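PDB 5FUI: endo-1,3-beta-glucanase, family GH16 from Zobellia galactanivorans, which probably cleaves the storage beta-glucan laminarin, with the C-terminal family 6 carbohydrate-binding module described here serving to hold that polysaccharide. Local coordinates for residues C29-E34 / I125-I130; E61-S66 / Q96-V101. All coordinates share one frame; numbering follows the deposited sequence.

Overall arrangement
Both contacts belong to the beta-sandwich of a family 6 carbohydrate-binding module, and their centres lie about 9 Å apart. Along the chain the segments come in the order 29-34, 61-66, 96-101 and 125-130, so contact 2 falls wholly between the two halves of contact 1. Strands 124-131 and 56-66 are neighbours in the four-stranded antiparallel sheet, and strand 97-107 closes that sheet on the far side of 56-66. Contact 2 joins these last two strands, whereas contact 1 ties segment 29-34 to strand 124-131 through a magnesium ion. A salt bridge from Glu31 to Arg63 links the two, so that the loop is held to the sheet by the metal and by Arg63 as well.

Contact 1: residues C29-E34 / I125-I130; sequences CSEGGE and INWIRI. With MG (magnesium ion), chain E.
The magnesium site of this family 6 carbohydrate-binding module joins segment 29-34 to strand 124-131 through Glu34 and Asn126. The metal takes the carbonyl O of Glu34 at 2.3 Å, both O and OD1 of Asn126, and a water; Glu14 and Glu16 complete the six ligands. Asparagine suits this place because its CG stands anti to the backbone N (chi1 -180°), beside its own carbonyl carbon, which lets side-chain and backbone oxygens grip the same ion.

With OD1 turned to the metal, the amide points ND2 at the loop. Asn126 ND2 donates to Glu31 OE1 over 3.1 Å, in a bond bent to 138° at the hydrogen. The acceptor lies nearly in the amide plane and offers its anti lone pair, although carboxylate and amide planes are 60° apart. This bond helps fix which way round the amide sits. A water extends the link, donating to Glu31 OE1 and accepting from NE1 at the edge of the Trp127 ring, while OE2 of Glu31 forms a salt bridge with Arg63.

Cys29 starts a type I turn that ends at Gly32. Cys29 SG lies 3.7 Å from Asn126 CG and accepts the N-H of Glu31 at 3.5 Å from Glu31 N, so that the sulfur packs between the turn and the amide. An alanine here would probably open a gap beside the Asn126 amide and leave the N-H of Glu31 without its sulfur acceptor. Positive phi favours glycine at Gly33, and at Gly32 a side chain would also press on the carbonyl O of Glu31.

The loop follows strand 25-28 and runs into strand 34-37 at Glu34, and Trp98 of strand 97-107 packs against Cys29, Glu31 and Asn126, while strand 124-131 runs between strands 10-14 and 56-66.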
ATOM      1  N   CYS A  29       3.523  -4.517  14.795  1.00 13.15           N
ATOM      2  CA  CYS A  29       3.093  -3.132  14.540  1.00 12.52           C
ATOM      3  C   CYS A  29       2.467  -2.615  15.892  1.00 10.92           C
ATOM      4  O   CYS A  29       1.697  -3.352  16.542  1.00 10.83           O
ATOM      5  CB  CYS A  29       2.047  -3.174  13.417  1.00 11.36           C
ATOM      6  SG  CYS A  29       1.335  -1.571  13.028  1.00 11.49           S
ATOM      7  N   SER A  30       2.696  -1.356  16.172  1.00  9.64           N
ATOM      8  CA  SER A  30       2.129  -0.706  17.371  1.00  9.61           C
ATOM      9  C   SER A  30       0.631  -0.636  17.356  1.00 11.17           C
ATOM     10  O   SER A  30       0.023  -0.476  18.409  1.00 12.25           O
ATOM     11  CB  SER A  30       2.705   0.714  17.561  1.00 12.65           C
ATOM     12  OG  SER A  30       2.282   1.578  16.492  1.00 12.57           O
ATOM     13  N   GLU A  31       0.034  -0.752  16.169  1.00  9.27           N
ATOM     14  CA  GLU A  31      -1.425  -0.759  15.997  1.00 10.77           C
ATOM     15  C   GLU A  31      -2.037  -2.147  16.021  1.00 10.67           C
ATOM     16  O   GLU A  31      -3.232  -2.294  15.740  1.00 13.84           O
ATOM     17  CB  GLU A  31      -1.832  -0.005  14.720  1.00 10.44           C
ATOM     18  CG  GLU A  31      -1.331   1.424  14.817  1.00 12.86           C
ATOM     19  CD  GLU A  31      -1.923   2.408  13.789  1.00 11.42           C
ATOM     20  OE1 GLU A  31      -2.279   1.992  12.674  1.00 11.20           O
ATOM     21  OE2 GLU A  31      -2.020   3.587  14.127  1.00 11.89           O
ATOM     22  N   GLY A  32      -1.203  -3.146  16.383  1.00 12.62           N
ATOM     23  CA  GLY A  32      -1.614  -4.555  16.453  1.00 14.50           C
ATOM     24  C   GLY A  32      -1.251  -5.242  15.147  1.00 15.24           C
ATOM     25  O   GLY A  32      -1.055  -4.606  14.104  1.00 14.53           O
ATOM     26  N   GLY A  33      -1.195  -6.566  15.226  1.00 15.59           N
ATOM     27  CA  GLY A  33      -0.764  -7.337  14.068  1.00 16.09           C
ATOM     28  C   GLY A  33       0.686  -6.991  13.674  1.00 14.08           C
ATOM     29  O   GLY A  33       1.563  -6.730  14.498  1.00 13.79           O
ATOM     30  N   GLU A  34       0.884  -6.959  12.369  1.00 13.07           N
ATOM     31  CA  GLU A  34       2.214  -6.733  11.772  1.00 11.77           C
ATOM     32  C   GLU A  34       2.120  -5.532  10.844  1.00  9.87           C
ATOM     33  O   GLU A  34       1.020  -5.167  10.360  1.00 11.98           O
ATOM     34  CB  GLU A  34       2.813  -8.019  11.019  1.00 11.00           C
ATOM     35  CG  GLU A  34       3.126  -9.134  11.973  1.00 16.84           C
ATOM     36  CD  GLU A  34       3.419 -10.398  11.150  1.00 17.38           C
ATOM     37  OE1 GLU A  34       2.477 -10.919  10.475  1.00 21.53           O
ATOM     38  OE2 GLU A  34       4.582 -10.807  11.127  1.00 22.02           O
ATOM     39  N   ILE A 125       4.312   0.207   6.103  1.00  8.84           N
ATOM     40  CA  ILE A 125       2.875   0.208   5.860  1.00  8.54           C
ATOM     41  C   ILE A 125       2.179  -0.908   6.654  1.00  9.10           C
ATOM     42  O   ILE A 125       2.665  -2.038   6.703  1.00  9.70           O
ATOM     43  CB  ILE A 125       2.601   0.106   4.326  1.00  8.10           C
ATOM     44  CG1 ILE A 125       1.096   0.057   4.108  1.00  8.65           C
ATOM     45  CG2 ILE A 125       3.325  -1.168   3.710  1.00 10.82           C
ATOM     46  CD1 ILE A 125       0.709   0.347   2.651  1.00 10.03           C
ATOM     47  N   ASN A 126       1.045  -0.547   7.238  1.00  7.98           N
ATOM     48  CA  ASN A 126       0.279  -1.416   8.113  1.00  9.02           C
ATOM     49  C   ASN A 126      -0.870  -2.120   7.316  1.00  9.46           C
ATOM     50  O   ASN A 126      -1.018  -3.373   7.367  1.00 11.22           O
ATOM     51  CB  ASN A 126      -0.294  -0.608   9.314  1.00  9.78           C
ATOM     52  CG  ASN A 126      -1.110  -1.433  10.288  1.00 12.94           C
ATOM     53  OD1 ASN A 126      -1.132  -2.642  10.243  1.00 13.89           O
ATOM     54  ND2 ASN A 126      -1.791  -0.738  11.222  1.00 12.24           N
ATOM     55  N   TRP A 127      -1.621  -1.324   6.541  1.00  9.81           N
ATOM     56  CA  TRP A 127      -2.744  -1.872   5.788  1.00  9.58           C
ATOM     57  C   TRP A 127      -3.103  -0.885   4.683  1.00  8.30           C
ATOM     58  O   TRP A 127      -2.631   0.235   4.618  1.00 10.44           O
ATOM     59  CB  TRP A 127      -4.007  -2.167   6.699  1.00 10.66           C
ATOM     60  CG  TRP A 127      -4.419  -1.118   7.662  1.00 10.07           C
ATOM     61  CD1 TRP A 127      -4.293  -1.167   9.059  1.00 10.39           C
ATOM     62  CD2 TRP A 127      -5.069   0.155   7.350  1.00 10.73           C
ATOM     63  NE1 TRP A 127      -4.820   0.013   9.623  1.00 11.85           N
ATOM     64  CE2 TRP A 127      -5.314   0.825   8.646  1.00 10.77           C
ATOM     65  CE3 TRP A 127      -5.501   0.805   6.149  1.00 10.00           C
ATOM     66  CZ2 TRP A 127      -5.982   2.035   8.741  1.00 11.32           C
ATOM     67  CZ3 TRP A 127      -6.115   2.073   6.289  1.00 10.74           C
ATOM     68  CH2 TRP A 127      -6.323   2.669   7.534  1.00 12.09           C
ATOM     69  N   ILE A 128      -3.965  -1.411   3.805  1.00  9.80           N
ATOM     70  CA  ILE A 128      -4.579  -0.724   2.697  1.00  9.44           C
ATOM     71  C   ILE A 128      -6.117  -0.833   2.888  1.00 10.54           C
ATOM     72  O   ILE A 128      -6.616  -1.907   3.294  1.00 11.84           O
ATOM     73  CB  ILE A 128      -4.192  -1.343   1.316  1.00  9.77           C
ATOM     74  CG1 ILE A 128      -2.658  -1.428   1.149  1.00 11.30           C
ATOM     75  CG2 ILE A 128      -4.849  -0.544   0.176  1.00 10.20           C
ATOM     76  CD1 ILE A 128      -2.130  -2.843   1.263  1.00 16.67           C
ATOM     77  N   ARG A 129      -6.871   0.243   2.618  1.00  9.44           N
ATOM     78  CA  ARG A 129      -8.352   0.171   2.716  1.00 10.01           C
ATOM     79  C   ARG A 129      -8.921   0.777   1.471  1.00  9.78           C
ATOM     80  O   ARG A 129      -8.637   1.911   1.119  1.00 11.96           O
ATOM     81  CB  ARG A 129      -8.791   0.886   4.028  1.00 13.10           C
ATOM     82  CG  ARG A 129     -10.285   0.849   4.299  1.00 14.37           C
ATOM     83  CD  ARG A 129     -10.610   1.152   5.772  1.00 14.52           C
ATOM     84  NE  ARG A 129     -10.187   2.478   6.138  1.00 15.47           N
ATOM     85  CZ  ARG A 129      -9.798   2.895   7.371  1.00 16.40           C
ATOM     86  NH1 ARG A 129      -9.833   2.015   8.405  1.00 17.49           N
ATOM     87  NH2 ARG A 129      -9.397   4.213   7.487  1.00 17.12           N
ATOM     88  N   ILE A 130      -9.849   0.020   0.879  1.00 10.55           N
ATOM     89  CA  ILE A 130     -10.478   0.401  -0.371  1.00 11.37           C
ATOM     90  C   ILE A 130     -11.975   0.686  -0.125  1.00 12.16           C
ATOM     91  O   ILE A 130     -12.646  -0.212   0.435  1.00 14.60           O
ATOM     92  CB  ILE A 130     -10.297  -0.666  -1.473  1.00 11.38           C
ATOM     93  CG1 ILE A 130      -8.774  -0.850  -1.745  1.00 12.53           C
ATOM     94  CG2 ILE A 130     -11.082  -0.275  -2.753  1.00 13.58           C
ATOM     95  CD1 ILE A 130      -8.404  -2.126  -2.566  1.00 12.70           C
TER
HETATM   96 MG    MG E1386      -0.930  -4.788   9.280  1.00 10.89          MG
HETATM   97  O   HOH W   1      -4.850   1.165  12.242  1.00 20.77           O
HETATM   98  O   HOH W   2      -2.016  -5.985  10.971  1.00 30.25           O

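Contact 2: residues E61-S66 / Q96-V101; sequences EYRVAS and QNWTTV
Arg63 and Trp98 lie across each other on one face of the antiparallel pair formed by strands 56-66 and 97-107, at one margin of the beta-sandwich. The Arg63 chain leaves the backbone with CG anti to N, then bends at chi2 (68°), which lays the guanidinium over the neighbouring strand. One face of it lies over CB and the backbone of Trp98 and over Thr99 N, with Arg63 NE 3.4 Å from Trp98 CB; the group thus sits beside the root of the Trp98 side chain, not over the indole. At the guanidinium's edge Arg63 NH1 donates to Thr100 OG1 over 2.9 Å, NH2 being taken up by Glu31. A long, flat cation suits this place because it can lie on the strand and still bond outward along its rim.

Trp98 turns its indole over the other strand. Ala65 CB stands over one face in a CH-pi contact, 3.8 Å from the centroid of the six-membered ring of Trp98, and the small methyl lets the ring come close to the backbone.

The opposite face carries Tyr62, Val64, Thr99 and Val101. Val64 CG2 touches CG2 of both Thr99 and Val101, the two valines crossing at about a right angle; beta-branched residues suit such extended chains. Tyr62 pairs with Val101, and Val64 with Thr99, as hydrogen-bonded pairs. The straightest of their bonds runs from Val64 N to Thr99 O, 2.8 Å long and 175° at the hydrogen.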
ATOM      1  N   GLU A  61      -6.913   4.031   0.747  1.00  9.72           N
ATOM      2  CA  GLU A  61      -6.179   4.570   1.929  1.00  9.87           C
ATOM      3  C   GLU A  61      -5.040   3.667   2.270  1.00  9.58           C
ATOM      4  O   GLU A  61      -5.171   2.442   2.132  1.00  9.92           O
ATOM      5  CB  GLU A  61      -7.080   4.627   3.165  1.00 10.10           C
ATOM      6  CG  GLU A  61      -8.185   5.712   3.111  1.00 11.77           C
ATOM      7  CD  GLU A  61      -9.129   5.452   4.239  1.00 15.20           C
ATOM      8  OE1 GLU A  61      -9.984   4.548   4.088  1.00 14.15           O
ATOM      9  OE2 GLU A  61      -9.009   6.123   5.330  1.00 21.19           O
ATOM     10  N   TYR A  62      -3.939   4.261   2.720  1.00  8.35           N
ATOM     11  CA  TYR A  62      -2.722   3.548   3.075  1.00  8.04           C
ATOM     12  C   TYR A  62      -2.267   4.007   4.438  1.00  8.55           C
ATOM     13  O   TYR A  62      -2.032   5.212   4.655  1.00  9.00           O
ATOM     14  CB  TYR A  62      -1.558   3.795   2.039  1.00  8.64           C
ATOM     15  CG  TYR A  62      -1.961   3.444   0.623  1.00  8.16           C
ATOM     16  CD1 TYR A  62      -2.610   4.321  -0.196  1.00  8.41           C
ATOM     17  CD2 TYR A  62      -1.696   2.139   0.135  1.00  9.88           C
ATOM     18  CE1 TYR A  62      -2.959   3.941  -1.503  1.00  8.18           C
ATOM     19  CE2 TYR A  62      -2.049   1.745  -1.170  1.00  9.76           C
ATOM     20  CZ  TYR A  62      -2.683   2.641  -1.943  1.00  8.54           C
ATOM     21  OH  TYR A  62      -2.995   2.279  -3.226  1.00  9.87           O
ATOM     22  N   ARG A  63      -2.178   3.060   5.376  1.00  7.80           N
ATOM     23  CA  ARG A  63      -1.753   3.347   6.763  1.00  8.41           C
ATOM     24  C   ARG A  63      -0.275   3.178   6.834  1.00  7.85           C
ATOM     25  O   ARG A  63       0.264   2.066   6.746  1.00  9.81           O
ATOM     26  CB  ARG A  63      -2.518   2.466   7.734  1.00  8.32           C
ATOM     27  CG  ARG A  63      -2.312   2.743   9.248  1.00 10.03           C
ATOM     28  CD  ARG A  63      -2.943   4.121   9.535  1.00  9.96           C
ATOM     29  NE  ARG A  63      -2.931   4.378  10.990  1.00  8.94           N
ATOM     30  CZ  ARG A  63      -3.316   5.542  11.523  1.00 10.38           C
ATOM     31  NH1 ARG A  63      -3.738   6.568  10.741  1.00 11.75           N
ATOM     32  NH2 ARG A  63      -3.248   5.719  12.864  1.00 12.77           N
ATOM     33  N   VAL A  64       0.419   4.319   6.897  1.00  7.89           N
ATOM     34  CA  VAL A  64       1.902   4.388   6.649  1.00  8.49           C
ATOM     35  C   VAL A  64       2.639   5.126   7.774  1.00  9.04           C
ATOM     36  O   VAL A  64       2.030   5.904   8.511  1.00  9.26           O
ATOM     37  CB  VAL A  64       2.234   5.066   5.284  1.00  7.55           C
ATOM     38  CG1 VAL A  64       1.710   4.155   4.142  1.00  9.08           C
ATOM     39  CG2 VAL A  64       1.663   6.480   5.170  1.00  9.76           C
ATOM     40  N   ALA A  65       3.955   4.909   7.883  1.00  8.26           N
ATOM     41  CA  ALA A  65       4.787   5.661   8.808  1.00  8.42           C
ATOM     42  C   ALA A  65       6.145   5.865   8.209  1.00  9.62           C
ATOM     43  O   ALA A  65       6.613   5.024   7.381  1.00  9.33           O
ATOM     44  CB  ALA A  65       4.960   4.795  10.072  1.00  9.70           C
ATOM     45  N   SER A  66       6.864   6.919   8.710  1.00  9.14           N
ATOM     46  CA  SER A  66       8.268   7.042   8.288  1.00  9.91           C
ATOM     47  C   SER A  66       8.933   7.992   9.261  1.00  9.64           C
ATOM     48  O   SER A  66       8.351   9.014   9.651  1.00 10.28           O
ATOM     49  CB  SER A  66       8.424   7.615   6.872  1.00 10.65           C
ATOM     50  OG  SER A  66       9.825   7.694   6.594  1.00 10.36           O
ATOM     51  N   GLN A  96       6.860   3.948  14.024  1.00 11.08           N
ATOM     52  CA  GLN A  96       5.521   3.522  14.437  1.00 11.16           C
ATOM     53  C   GLN A  96       4.652   4.710  14.741  1.00 13.15           C
ATOM     54  O   GLN A  96       3.793   4.636  15.553  1.00 11.48           O
ATOM     55  CB  GLN A  96       5.548   2.486  15.607  1.00 11.49           C
ATOM     56  CG  GLN A  96       6.365   1.221  15.352  1.00 10.61           C
ATOM     57  CD  GLN A  96       5.679   0.235  14.429  1.00 11.66           C
ATOM     58  OE1 GLN A  96       6.386  -0.480  13.677  1.00 13.14           O
ATOM     59  NE2 GLN A  96       4.414   0.110  14.514  1.00 10.80           N
ATOM     60  N   ASN A  97       4.918   5.809  14.068  1.00 11.91           N
ATOM     61  CA  ASN A  97       4.024   6.963  14.098  1.00 11.34           C
ATOM     62  C   ASN A  97       3.169   6.882  12.832  1.00 11.29           C
ATOM     63  O   ASN A  97       3.672   7.159  11.764  1.00 10.42           O
ATOM     64  CB  ASN A  97       4.785   8.301  14.120  1.00 12.46           C
ATOM     65  CG  ASN A  97       5.473   8.561  15.432  1.00 13.05           C
ATOM     66  OD1 ASN A  97       6.143   9.575  15.556  1.00 15.88           O
ATOM     67  ND2 ASN A  97       5.322   7.735  16.348  1.00 13.24           N
ATOM     68  N   TRP A  98       1.932   6.444  12.952  1.00  9.13           N
ATOM     69  CA  TRP A  98       1.161   6.098  11.730  1.00  9.91           C
ATOM     70  C   TRP A  98       0.263   7.211  11.313  1.00 10.96           C
ATOM     71  O   TRP A  98      -0.229   8.005  12.143  1.00 11.75           O
ATOM     72  CB  TRP A  98       0.293   4.854  12.066  1.00  9.86           C
ATOM     73  CG  TRP A  98       1.173   3.700  12.360  1.00 10.83           C
ATOM     74  CD1 TRP A  98       1.590   3.237  13.627  1.00 11.15           C
ATOM     75  CD2 TRP A  98       1.812   2.874  11.356  1.00 10.66           C
ATOM     76  NE1 TRP A  98       2.487   2.187  13.455  1.00 10.06           N
ATOM     77  CE2 TRP A  98       2.665   1.928  12.100  1.00  9.85           C
ATOM     78  CE3 TRP A  98       1.762   2.799   9.966  1.00 10.87           C
ATOM     79  CZ2 TRP A  98       3.458   0.972  11.443  1.00  9.98           C
ATOM     80  CZ3 TRP A  98       2.636   1.873   9.325  1.00 10.63           C
ATOM     81  CH2 TRP A  98       3.418   0.941  10.047  1.00 11.04           C
ATOM     82  N   THR A  99       0.019   7.280   9.985  1.00  8.55           N
ATOM     83  CA  THR A  99      -0.896   8.247   9.403  1.00  9.75           C
ATOM     84  C   THR A  99      -1.551   7.614   8.177  1.00  8.19           C
ATOM     85  O   THR A  99      -1.020   6.613   7.651  1.00 10.24           O
ATOM     86  CB  THR A  99      -0.126   9.583   9.056  1.00 11.70           C
ATOM     87  OG1 THR A  99      -1.140  10.586   8.869  1.00 13.79           O
ATOM     88  CG2 THR A  99       0.728   9.401   7.760  1.00 11.19           C
ATOM     89  N   THR A 100      -2.669   8.154   7.741  1.00  9.80           N
ATOM     90  CA  THR A 100      -3.341   7.586   6.572  1.00  9.47           C
ATOM     91  C   THR A 100      -3.331   8.532   5.386  1.00  9.38           C
ATOM     92  O   THR A 100      -3.825   9.672   5.466  1.00 11.02           O
ATOM     93  CB  THR A 100      -4.801   7.265   6.930  1.00  8.59           C
ATOM     94  OG1 THR A 100      -4.815   6.363   8.070  1.00  9.97           O
ATOM     95  CG2 THR A 100      -5.487   6.496   5.774  1.00  9.70           C
ATOM     96  N   VAL A 101      -2.648   8.100   4.314  1.00  8.59           N
ATOM     97  CA  VAL A 101      -2.691   8.874   3.061  1.00  8.78           C
ATOM     98  C   VAL A 101      -3.633   8.150   2.103  1.00  9.83           C
ATOM     99  O   VAL A 101      -4.014   6.986   2.307  1.00 10.07           O
ATOM    100  CB  VAL A 101      -1.261   9.063   2.450  1.00  9.83           C
ATOM    101  CG1 VAL A 101      -0.381   9.907   3.434  1.00 13.91           C
ATOM    102  CG2 VAL A 101      -0.631   7.670   2.105  1.00 11.55           C
TER